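GDP-L-fucose synthase (Campylobacter jejuni subsp. jejuni serotype O:2, PDB 7M13) binds NADP(H) and acts as a GDP-D-glycero-L-gluco-heptose synthase in making the capsular polysaccharide of Campylobacter jejuni, and belongs to the fucose synthase subfamily. Local coordinates at residues L106-N118 / Q130-K144. Residues are numbered along the deposited sequence; the frame is centred on the assembly and turned at random.
Sequences LVFFGSGYMYPEN and QGDLEYGAYSFGAAK. With NAP (NADP nicotinamide-adenine-dinucleotide phosphate), chain E.
The methyl group of Ala-137 sits over one face of the Tyr-113 ring, CB 3.6 Å from the ring centroid and displaced toward the CD1 rim, a CH-pi contact at the residue in the N-cap position of helix 138-158. The edge of the Phe-140 ring meets Ser-111, its CE2 lying 3.7 Å from Ser-111 CB, and the same ring has the ribose O2D of NADP at its rim. Ser-111, predicted to matter for catalysis, is itself held by an ST turn: its OG accepts from Tyr-113 N. Glu-134 bends at chi2 (-92°) and brings its carboxylate back over the turn that leads into the helix, where Gly-136 N and Ala-137 N each meet a different oxygen from above the carboxylate plane.

The setting illustrates how a Rossmann fold builds a cofactor site, with helix segment 138-144 running back across strand segment 106-111, their directions 144° apart. In the extended short-chain dehydrogenase/reductase family this helix carries the YxxxK motif, and here Phe-140 occupies the tyrosine position four residues before Lys-144. The lysine turns at chi2 (-62°), then extends past Phe-108 CZ to its ammonium group. NZ donates to Phe-109 O at 2.9 Å and to both nicotinamide-ribose hydroxyl oxygens, O3D (2.8 Å) and O2D, a three-way grip that fixes the sugar against the strand end.

Farther along, Gly-141 lets the helix close on the 3-10 turn, its CA 3.5 Å from Tyr-113 O. Leu-133 CD2 touches the carbonyl oxygens of both Tyr-113 and Tyr-115, which share a bridging water with Glu-134 N. Pro-116 rides on the Gln-130 to Gly-131 backbone, while Glu-117 N donates to Asp-132 O (2.9 Å).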
ATOM      1  N   LEU B 106       2.118  19.711  -3.461  1.00 11.71           N
ATOM      2  CA  LEU B 106       2.869  18.901  -2.495  1.00 10.64           C
ATOM      3  C   LEU B 106       3.904  18.096  -3.255  1.00 11.36           C
ATOM      4  O   LEU B 106       3.588  17.622  -4.350  1.00 11.77           O
ATOM      5  CB  LEU B 106       1.874  17.980  -1.770  1.00 11.06           C
ATOM      6  CG  LEU B 106       2.444  17.004  -0.729  1.00 11.58           C
ATOM      7  CD1 LEU B 106       1.423  16.776   0.387  1.00 12.27           C
ATOM      8  CD2 LEU B 106       2.827  15.682  -1.365  1.00 12.27           C
ATOM      9  N   VAL B 107       5.085  17.973  -2.667  1.00 10.69           N
ATOM     10  CA  VAL B 107       6.137  17.059  -3.172  1.00 11.73           C
ATOM     11  C   VAL B 107       6.426  16.029  -2.101  1.00 12.97           C
ATOM     12  O   VAL B 107       6.624  16.381  -0.939  1.00 11.54           O
ATOM     13  CB  VAL B 107       7.404  17.818  -3.561  1.00 14.23           C
ATOM     14  CG1 VAL B 107       8.563  16.850  -3.805  1.00 13.81           C
ATOM     15  CG2 VAL B 107       7.147  18.691  -4.766  1.00 13.86           C
ATOM     16  N   PHE B 108       6.346  14.762  -2.467  1.00 11.64           N
ATOM     17  CA  PHE B 108       6.631  13.605  -1.612  1.00 12.13           C
ATOM     18  C   PHE B 108       7.889  12.935  -2.151  1.00 11.31           C
ATOM     19  O   PHE B 108       8.090  12.890  -3.368  1.00 11.97           O
ATOM     20  CB  PHE B 108       5.453  12.626  -1.636  1.00 12.39           C
ATOM     21  CG  PHE B 108       5.701  11.290  -0.990  1.00 11.91           C
ATOM     22  CD1 PHE B 108       6.044  11.215   0.350  1.00 13.35           C
ATOM     23  CD2 PHE B 108       5.490  10.118  -1.691  1.00 12.90           C
ATOM     24  CE1 PHE B 108       6.263   9.995   0.960  1.00 15.21           C
ATOM     25  CE2 PHE B 108       5.722   8.900  -1.083  1.00 14.41           C
ATOM     26  CZ  PHE B 108       6.120   8.852   0.232  1.00 13.71           C
ATOM     27  N   PHE B 109       8.672  12.304  -1.306  1.00 13.30           N
ATOM     28  CA  PHE B 109       9.910  11.602  -1.727  1.00 14.13           C
ATOM     29  C   PHE B 109       9.724  10.101  -1.573  1.00 15.30           C
ATOM     30  O   PHE B 109       9.375   9.592  -0.467  1.00 17.18           O
ATOM     31  CB  PHE B 109      11.107  12.099  -0.946  1.00 14.93           C
ATOM     32  CG  PHE B 109      11.367  13.558  -1.188  1.00 15.35           C
ATOM     33  CD1 PHE B 109      12.079  13.967  -2.308  1.00 15.63           C
ATOM     34  CD2 PHE B 109      10.764  14.517  -0.395  1.00 19.34           C
ATOM     35  CE1 PHE B 109      12.279  15.317  -2.548  1.00 14.47           C
ATOM     36  CE2 PHE B 109      10.967  15.864  -0.650  1.00 20.68           C
ATOM     37  CZ  PHE B 109      11.704  16.258  -1.741  1.00 17.62           C
ATOM     38  N   GLY B 110       9.942   9.364  -2.663  1.00 14.51           N
ATOM     39  CA  GLY B 110       9.996   7.911  -2.647  1.00 14.84           C
ATOM     40  C   GLY B 110      11.421   7.399  -2.594  1.00 13.28           C
ATOM     41  O   GLY B 110      12.370   8.201  -2.701  1.00 13.43           O
ATOM     42  N   SER B 111      11.555   6.092  -2.469  1.00 13.70           N
ATOM     43  CA  SER B 111      12.833   5.368  -2.377  1.00 13.67           C
ATOM     44  C   SER B 111      12.881   4.347  -3.498  1.00 14.66           C
ATOM     45  O   SER B 111      11.836   3.757  -3.815  1.00 15.63           O
ATOM     46  CB  SER B 111      12.966   4.703  -1.011  1.00 16.12           C
ATOM     47  OG  SER B 111      13.942   3.689  -1.037  1.00 15.87           O
ATOM     48  N   GLY B 112      14.071   4.066  -3.999  1.00 15.75           N
ATOM     49  CA  GLY B 112      14.293   2.966  -4.945  1.00 14.94           C
ATOM     50  C   GLY B 112      13.860   1.631  -4.381  1.00 14.83           C
ATOM     51  O   GLY B 112      13.714   0.694  -5.145  1.00 15.08           O
ATOM     52  N   TYR B 113      13.679   1.496  -3.063  1.00 12.53           N
ATOM     53  CA  TYR B 113      13.170   0.229  -2.491  1.00 14.27           C
ATOM     54  C   TYR B 113      11.728   0.008  -2.939  1.00 12.86           C
ATOM     55  O   TYR B 113      11.225  -1.123  -2.725  1.00 15.15           O
ATOM     56  CB  TYR B 113      13.258   0.220  -0.968  1.00 14.55           C
ATOM     57  CG  TYR B 113      14.650   0.025  -0.414  1.00 17.17           C
ATOM     58  CD1 TYR B 113      15.431  -1.063  -0.772  1.00 19.08           C
ATOM     59  CD2 TYR B 113      15.157   0.908   0.512  1.00 19.46           C
ATOM     60  CE1 TYR B 113      16.691  -1.262  -0.230  1.00 24.04           C
ATOM     61  CE2 TYR B 113      16.418   0.729   1.059  1.00 23.46           C
ATOM     62  CZ  TYR B 113      17.189  -0.349   0.674  1.00 24.38           C
ATOM     63  OH  TYR B 113      18.419  -0.518   1.232  1.00 32.59           O
ATOM     64  N   MET B 114      11.152   0.966  -3.673  1.00 13.77           N
ATOM     65  CA  MET B 114       9.767   0.827  -4.202  1.00 14.81           C
ATOM     66  C   MET B 114       9.798   0.064  -5.536  1.00 14.09           C
ATOM     67  O   MET B 114       8.712  -0.197  -6.090  1.00 13.65           O
ATOM     68  CB  MET B 114       9.125   2.202  -4.420  1.00 18.81           C
ATOM     69  CG  MET B 114       9.263   2.714  -5.841  1.00 18.34           C
ATOM     70  SD  MET B 114       8.604   4.389  -6.045  1.00 23.75           S
ATOM     71  CE  MET B 114       8.903   5.061  -4.411  1.00 11.89           C
ATOM     72  N   TYR B 115      10.999  -0.273  -6.023  1.00 13.38           N
ATOM     73  CA  TYR B 115      11.195  -0.999  -7.281  1.00 13.01           C
ATOM     74  C   TYR B 115      11.559  -2.449  -7.019  1.00 12.95           C
ATOM     75  O   TYR B 115      12.215  -2.771  -6.026  1.00 14.00           O
ATOM     76  CB  TYR B 115      12.241  -0.305  -8.154  1.00 12.69           C
ATOM     77  CG  TYR B 115      11.774   0.989  -8.748  1.00 11.44           C
ATOM     78  CD1 TYR B 115      10.694   1.086  -9.616  1.00 13.85           C
ATOM     79  CD2 TYR B 115      12.457   2.160  -8.449  1.00 12.09           C
ATOM     80  CE1 TYR B 115      10.313   2.298 -10.172  1.00 13.89           C
ATOM     81  CE2 TYR B 115      12.091   3.372  -9.004  1.00 11.61           C
ATOM     82  CZ  TYR B 115      11.003   3.445  -9.851  1.00 11.80           C
ATOM     83  OH  TYR B 115      10.636   4.633 -10.394  1.00 12.95           O
ATOM     84  N   PRO B 116      11.224  -3.348  -7.964  1.00 11.55           N
ATOM     85  CA  PRO B 116      11.554  -4.765  -7.829  1.00 12.64           C
ATOM     86  C   PRO B 116      13.059  -4.968  -7.622  1.00 14.85           C
ATOM     87  O   PRO B 116      13.838  -4.302  -8.287  1.00 15.06           O
ATOM     88  CB  PRO B 116      11.111  -5.400  -9.143  1.00 12.53           C
ATOM     89  CG  PRO B 116      10.015  -4.469  -9.660  1.00 12.92           C
ATOM     90  CD  PRO B 116      10.473  -3.086  -9.209  1.00 11.00           C
ATOM     91  N   GLU B 117      13.438  -5.898  -6.742  1.00 16.16           N
ATOM     92  CA  GLU B 117      14.859  -6.197  -6.441  1.00 19.76           C
ATOM     93  C   GLU B 117      15.593  -6.514  -7.759  1.00 18.45           C
ATOM     94  O   GLU B 117      16.703  -6.028  -7.945  1.00 22.54           O
ATOM     95  CB  GLU B 117      14.890  -7.386  -5.477  1.00 21.72           C
ATOM     96  CG  GLU B 117      16.290  -7.850  -5.130  1.00 27.76           C
ATOM     97  CD  GLU B 117      16.319  -8.828  -3.969  1.00 29.84           C
ATOM     98  OE1 GLU B 117      15.342  -9.567  -3.803  1.00 31.20           O
ATOM     99  OE2 GLU B 117      17.326  -8.842  -3.259  1.00 47.97           O
ATOM    100  N   ASN B 118      14.954  -7.255  -8.639  1.00 18.72           N
ATOM    101  CA  ASN B 118      15.657  -7.792  -9.836  1.00 21.56           C
ATOM    102  C   ASN B 118      15.277  -6.987 -11.079  1.00 20.31           C
ATOM    103  O   ASN B 118      15.611  -7.438 -12.203  1.00 19.61           O
ATOM    104  CB  ASN B 118      15.377  -9.282  -9.999  1.00 24.37           C
ATOM    105  CG  ASN B 118      16.032 -10.120  -8.919  1.00 30.59           C
ATOM    106  OD1 ASN B 118      17.163  -9.859  -8.517  1.00 34.35           O
ATOM    107  ND2 ASN B 118      15.305 -11.098  -8.409  1.00 40.01           N
ATOM    108  N   GLN B 130       6.775  -4.625 -11.201  1.00 14.92           N
ATOM    109  CA  GLN B 130       7.298  -5.682 -12.119  1.00 15.48           C
ATOM    110  C   GLN B 130       8.199  -6.662 -11.348  1.00 16.26           C
ATOM    111  O   GLN B 130       9.375  -6.944 -11.769  1.00 17.17           O
ATOM    112  CB  GLN B 130       8.009  -5.023 -13.303  1.00 15.53           C
ATOM    113  CG  GLN B 130       7.176  -3.974 -14.012  1.00 17.69           C
ATOM    114  CD  GLN B 130       5.846  -4.515 -14.436  1.00 22.25           C
ATOM    115  OE1 GLN B 130       5.777  -5.562 -15.076  1.00 26.02           O
ATOM    116  NE2 GLN B 130       4.787  -3.815 -14.062  1.00 27.28           N
ATOM    117  N   GLY B 131       7.711  -7.184 -10.216  1.00 14.45           N
ATOM    118  CA  GLY B 131       8.383  -8.259  -9.487  1.00 16.05           C
ATOM    119  C   GLY B 131       8.531  -7.960  -8.008  1.00 16.88           C
ATOM    120  O   GLY B 131       8.256  -6.809  -7.592  1.00 18.21           O
ATOM    121  N   ASP B 132       9.043  -8.940  -7.274  1.00 20.73           N
ATOM    122  CA  ASP B 132       9.007  -8.711  -5.806  0.50 20.34           C
ATOM    123  C   ASP B 132      10.146  -7.775  -5.368  1.00 17.87           C
ATOM    124  O   ASP B 132      11.126  -7.516  -6.032  1.00 16.82           O
ATOM    125  CB  ASP B 132       8.823  -9.953  -4.925  0.50 21.13           C
ATOM    126  CG  ASP B 132       7.900  -9.728  -3.711  0.50 16.47           C
ATOM    127  OD1 ASP B 132       7.255 -10.643  -3.350  0.50 18.96           O
ATOM    128  OD2 ASP B 132       7.830  -8.607  -3.192  0.50 23.17           O
ATOM    129  N   LEU B 133       9.860  -7.189  -4.228  1.00 16.12           N
ATOM    130  CA  LEU B 133      10.736  -6.220  -3.581  1.00 14.82           C
ATOM    131  C   LEU B 133      11.822  -6.990  -2.819  1.00 15.09           C
ATOM    132  O   LEU B 133      11.596  -8.175  -2.503  1.00 17.74           O
ATOM    133  CB  LEU B 133       9.892  -5.377  -2.619  1.00 14.39           C
ATOM    134  CG  LEU B 133       8.703  -4.610  -3.203  1.00 13.88           C
ATOM    135  CD1 LEU B 133       8.027  -3.854  -2.072  1.00 15.73           C
ATOM    136  CD2 LEU B 133       9.137  -3.653  -4.307  1.00 14.33           C
ATOM    137  N   GLU B 134      12.907  -6.306  -2.521  1.00 15.60           N
ATOM    138  CA  GLU B 134      14.011  -6.806  -1.646  1.00 17.44           C
ATOM    139  C   GLU B 134      13.425  -7.125  -0.271  1.00 19.87           C
ATOM    140  O   GLU B 134      12.620  -6.334   0.262  1.00 17.55           O
ATOM    141  CB  GLU B 134      15.118  -5.763  -1.525  1.00 21.17           C
ATOM    142  CG  GLU B 134      16.375  -6.320  -0.876  1.00 27.30           C
ATOM    143  CD  GLU B 134      16.412  -6.132   0.633  1.00 31.20           C
ATOM    144  OE1 GLU B 134      16.904  -7.062   1.338  1.00 35.37           O
ATOM    145  OE2 GLU B 134      15.945  -5.048   1.113  1.00 28.20           O
ATOM    146  N   TYR B 135      13.802  -8.255   0.305  1.00 18.99           N
ATOM    147  CA  TYR B 135      13.165  -8.774   1.529  1.00 16.32           C
ATOM    148  C   TYR B 135      13.296  -7.801   2.713  1.00 16.61           C
ATOM    149  O   TYR B 135      12.300  -7.517   3.425  1.00 14.57           O
ATOM    150  CB  TYR B 135      13.767 -10.125   1.889  1.00 17.78           C
ATOM    151  CG  TYR B 135      13.018 -10.717   3.033  1.00 18.18           C
ATOM    152  CD1 TYR B 135      11.850 -11.403   2.786  1.00 20.56           C
ATOM    153  CD2 TYR B 135      13.403 -10.497   4.341  1.00 19.52           C
ATOM    154  CE1 TYR B 135      11.079 -11.896   3.816  1.00 20.15           C
ATOM    155  CE2 TYR B 135      12.643 -10.991   5.398  1.00 23.10           C
ATOM    156  CZ  TYR B 135      11.488 -11.703   5.113  1.00 18.88           C
ATOM    157  OH  TYR B 135      10.693 -12.244   6.070  1.00 21.33           O
ATOM    158  N   GLY B 136      14.491  -7.297   2.996  1.00 17.54           N
ATOM    159  CA  GLY B 136      14.693  -6.452   4.176  1.00 16.84           C
ATOM    160  C   GLY B 136      13.854  -5.186   4.118  1.00 14.87           C
ATOM    161  O   GLY B 136      13.321  -4.738   5.173  1.00 18.15           O
ATOM    162  N   ALA B 137      13.682  -4.627   2.934  1.00 13.59           N
ATOM    163  CA  ALA B 137      12.986  -3.333   2.766  1.00 14.83           C
ATOM    164  C   ALA B 137      11.576  -3.575   2.231  1.00 13.87           C
ATOM    165  O   ALA B 137      10.945  -2.642   1.729  1.00 14.23           O
ATOM    166  CB  ALA B 137      13.792  -2.426   1.874  1.00 16.67           C
ATOM    167  N   TYR B 138      11.062  -4.789   2.358  1.00 12.25           N
ATOM    168  CA  TYR B 138       9.767  -5.156   1.728  1.00 11.74           C
ATOM    169  C   TYR B 138       8.642  -4.259   2.240  1.00 11.36           C
ATOM    170  O   TYR B 138       7.816  -3.728   1.461  1.00 12.49           O
ATOM    171  CB  TYR B 138       9.503  -6.623   2.062  1.00 12.37           C
ATOM    172  CG  TYR B 138       8.217  -7.247   1.574  1.00 14.61           C
ATOM    173  CD1 TYR B 138       8.019  -7.618   0.245  1.00 14.99           C
ATOM    174  CD2 TYR B 138       7.187  -7.499   2.469  1.00 14.12           C
ATOM    175  CE1 TYR B 138       6.851  -8.247  -0.168  1.00 17.19           C
ATOM    176  CE2 TYR B 138       6.028  -8.149   2.074  1.00 14.15           C
ATOM    177  CZ  TYR B 138       5.855  -8.510   0.755  1.00 14.58           C
ATOM    178  OH  TYR B 138       4.701  -9.150   0.387  1.00 15.84           O
ATOM    179  N   SER B 139       8.517  -4.139   3.546  1.00 10.51           N
ATOM    180  CA  SER B 139       7.417  -3.366   4.149  1.00  9.87           C
ATOM    181  C   SER B 139       7.615  -1.866   3.948  1.00 10.44           C
ATOM    182  O   SER B 139       6.627  -1.148   3.693  1.00 10.89           O
ATOM    183  CB  SER B 139       7.199  -3.762   5.560  1.00 12.24           C
ATOM    184  OG  SER B 139       8.257  -3.344   6.395  1.00 13.26           O
ATOM    185  N   PHE B 140       8.844  -1.391   4.002  1.00 10.53           N
ATOM    186  CA  PHE B 140       9.164   0.031   3.742  1.00 10.04           C
ATOM    187  C   PHE B 140       8.861   0.366   2.285  1.00 10.22           C
ATOM    188  O   PHE B 140       8.205   1.386   2.012  1.00 12.81           O
ATOM    189  CB  PHE B 140      10.632   0.247   4.079  1.00 11.20           C
ATOM    190  CG  PHE B 140      11.120   1.634   3.792  1.00 11.77           C
ATOM    191  CD1 PHE B 140      10.990   2.651   4.711  1.00 13.19           C
ATOM    192  CD2 PHE B 140      11.740   1.905   2.590  1.00 12.59           C
ATOM    193  CE1 PHE B 140      11.454   3.925   4.422  1.00 13.03           C
ATOM    194  CE2 PHE B 140      12.212   3.174   2.321  1.00 13.89           C
ATOM    195  CZ  PHE B 140      12.057   4.174   3.226  1.00 13.73           C
ATOM    196  N   GLY B 141       9.308  -0.480   1.357  1.00 10.88           N
ATOM    197  CA  GLY B 141       9.046  -0.259  -0.077  1.00 11.82           C
ATOM    198  C   GLY B 141       7.559  -0.255  -0.343  1.00 11.59           C
ATOM    199  O   GLY B 141       7.100   0.558  -1.143  1.00 10.98           O
ATOM    200  N   ALA B 142       6.804  -1.163   0.277  1.00 10.67           N
ATOM    201  CA  ALA B 142       5.335  -1.199   0.100  1.00 10.96           C
ATOM    202  C   ALA B 142       4.749   0.124   0.590  1.00 11.18           C
ATOM    203  O   ALA B 142       3.836   0.663  -0.080  1.00 10.75           O
ATOM    204  CB  ALA B 142       4.735  -2.399   0.786  1.00 11.37           C
ATOM    205  N   ALA B 143       5.205   0.648   1.734  1.00 10.59           N
ATOM    206  CA  ALA B 143       4.685   1.946   2.219  1.00 10.96           C
ATOM    207  C   ALA B 143       5.004   3.041   1.199  1.00 10.56           C
ATOM    208  O   ALA B 143       4.094   3.852   0.858  1.00 10.88           O
ATOM    209  CB  ALA B 143       5.268   2.245   3.570  1.00 11.81           C
ATOM    210  N   LYS B 144       6.184   3.015   0.603  1.00 10.12           N
ATOM    211  CA  LYS B 144       6.568   4.059  -0.388  1.00 10.83           C
ATOM    212  C   LYS B 144       5.728   3.930  -1.671  1.00 10.11           C
ATOM    213  O   LYS B 144       5.316   4.938  -2.203  1.00 11.58           O
ATOM    214  CB  LYS B 144       8.055   3.998  -0.688  1.00 11.12           C
ATOM    215  CG  LYS B 144       8.925   4.526   0.447  1.00 11.68           C
ATOM    216  CD  LYS B 144       8.685   5.989   0.757  1.00 12.23           C
ATOM    217  CE  LYS B 144       9.838   6.592   1.522  1.00 12.84           C
ATOM    218  NZ  LYS B 144       9.569   7.992   1.906  1.00 13.44           N
TER
HETATM  219  PA  NAP E 401      15.846  11.808   7.652  1.00 15.45           P
HETATM  220  O1A NAP E 401      15.824  10.388   8.133  1.00 16.81           O
HETATM  221  O2A NAP E 401      17.179  12.517   7.655  1.00 17.63           O
HETATM  222  O5B NAP E 401      14.868  12.721   8.473  1.00 14.99           O
HETATM  223  C5B NAP E 401      13.522  12.316   8.716  1.00 16.15           C
HETATM  224  C4B NAP E 401      12.906  13.366   9.586  1.00 18.05           C
HETATM  225  O4B NAP E 401      11.513  13.012   9.756  1.00 16.49           O
HETATM  226  C3B NAP E 401      13.516  13.473  10.999  1.00 21.21           C
HETATM  227  O3B NAP E 401      13.901  14.819  11.251  1.00 21.36           O
HETATM  228  C2B NAP E 401      12.404  12.961  11.907  1.00 18.93           C
HETATM  229  O2B NAP E 401      12.321  13.645  13.158  1.00 20.00           O
HETATM  230  C1B NAP E 401      11.157  13.290  11.094  1.00 16.26           C
HETATM  231  N9A NAP E 401      10.038  12.455  11.478  1.00 15.22           N
HETATM  232  C8A NAP E 401       9.942  11.099  11.420  1.00 14.95           C
HETATM  233  N7A NAP E 401       8.844  10.619  11.952  1.00 16.20           N
HETATM  234  C5A NAP E 401       8.176  11.737  12.403  1.00 13.61           C
HETATM  235  C6A NAP E 401       6.951  11.889  13.077  1.00 15.18           C
HETATM  236  N6A NAP E 401       6.175  10.871  13.464  1.00 14.97           N
HETATM  237  N1A NAP E 401       6.583  13.151  13.392  1.00 15.06           N
HETATM  238  C2A NAP E 401       7.376  14.171  13.034  1.00 14.94           C
HETATM  239  N3A NAP E 401       8.553  14.140  12.406  1.00 15.71           N
HETATM  240  C4A NAP E 401       8.900  12.878  12.125  1.00 14.58           C
HETATM  241  O3  NAP E 401      15.237  11.851   6.175  1.00 15.25           O
HETATM  242  PN  NAP E 401      16.002  12.028   4.800  1.00 14.26           P
HETATM  243  O1N NAP E 401      17.134  11.076   4.773  1.00 15.89           O
HETATM  244  O2N NAP E 401      16.247  13.475   4.632  1.00 15.00           O
HETATM  245  O5D NAP E 401      14.866  11.537   3.770  1.00 15.18           O
HETATM  246  C5D NAP E 401      13.971  12.459   3.192  1.00 14.33           C
HETATM  247  C4D NAP E 401      13.075  11.701   2.254  1.00 13.68           C
HETATM  248  O4D NAP E 401      13.866  11.128   1.176  1.00 13.59           O
HETATM  249  C3D NAP E 401      12.305  10.537   2.893  1.00 14.25           C
HETATM  250  O3D NAP E 401      11.006  10.401   2.300  1.00 14.51           O
HETATM  251  C2D NAP E 401      13.195   9.373   2.561  1.00 13.19           C
HETATM  252  O2D NAP E 401      12.539   8.112   2.635  1.00 13.07           O
HETATM  253  C1D NAP E 401      13.642   9.720   1.155  1.00 12.60           C
HETATM  254  N1N NAP E 401      14.875   8.986   0.793  1.00 14.35           N
HETATM  255  C2N NAP E 401      16.046   9.164   1.476  1.00 15.29           C
HETATM  256  C3N NAP E 401      17.135   8.416   1.183  1.00 15.71           C
HETATM  257  C7N NAP E 401      18.430   8.558   1.902  1.00 16.79           C
HETATM  258  O7N NAP E 401      19.432   7.960   1.459  1.00 17.03           O
HETATM  259  N7N NAP E 401      18.458   9.328   2.986  1.00 16.27           N
HETATM  260  C4N NAP E 401      17.090   7.463   0.093  1.00 15.89           C
HETATM  261  C5N NAP E 401      15.834   7.357  -0.615  1.00 15.57           C
HETATM  262  C6N NAP E 401      14.798   8.029  -0.217  1.00 15.73           C
HETATM  263  P2B NAP E 401      13.337  13.275  14.360  1.00 25.06           P
HETATM  264  O1X NAP E 401      14.626  13.931  13.951  1.00 29.78           O
HETATM  265  O2X NAP E 401      13.395  11.821  14.524  1.00 22.08           O
HETATM  266  O3X NAP E 401      12.688  13.933  15.592  1.00 27.60           O
HETATM  267  O   HOH W   1      12.940  -3.446  -3.425  1.00 16.74           O
HETATM  268  O   HOH W   2      15.416 -10.179  -1.192  1.00 27.17           O
HETATM  269  O   HOH W   3      12.483  -8.613  -8.206  1.00 21.55           O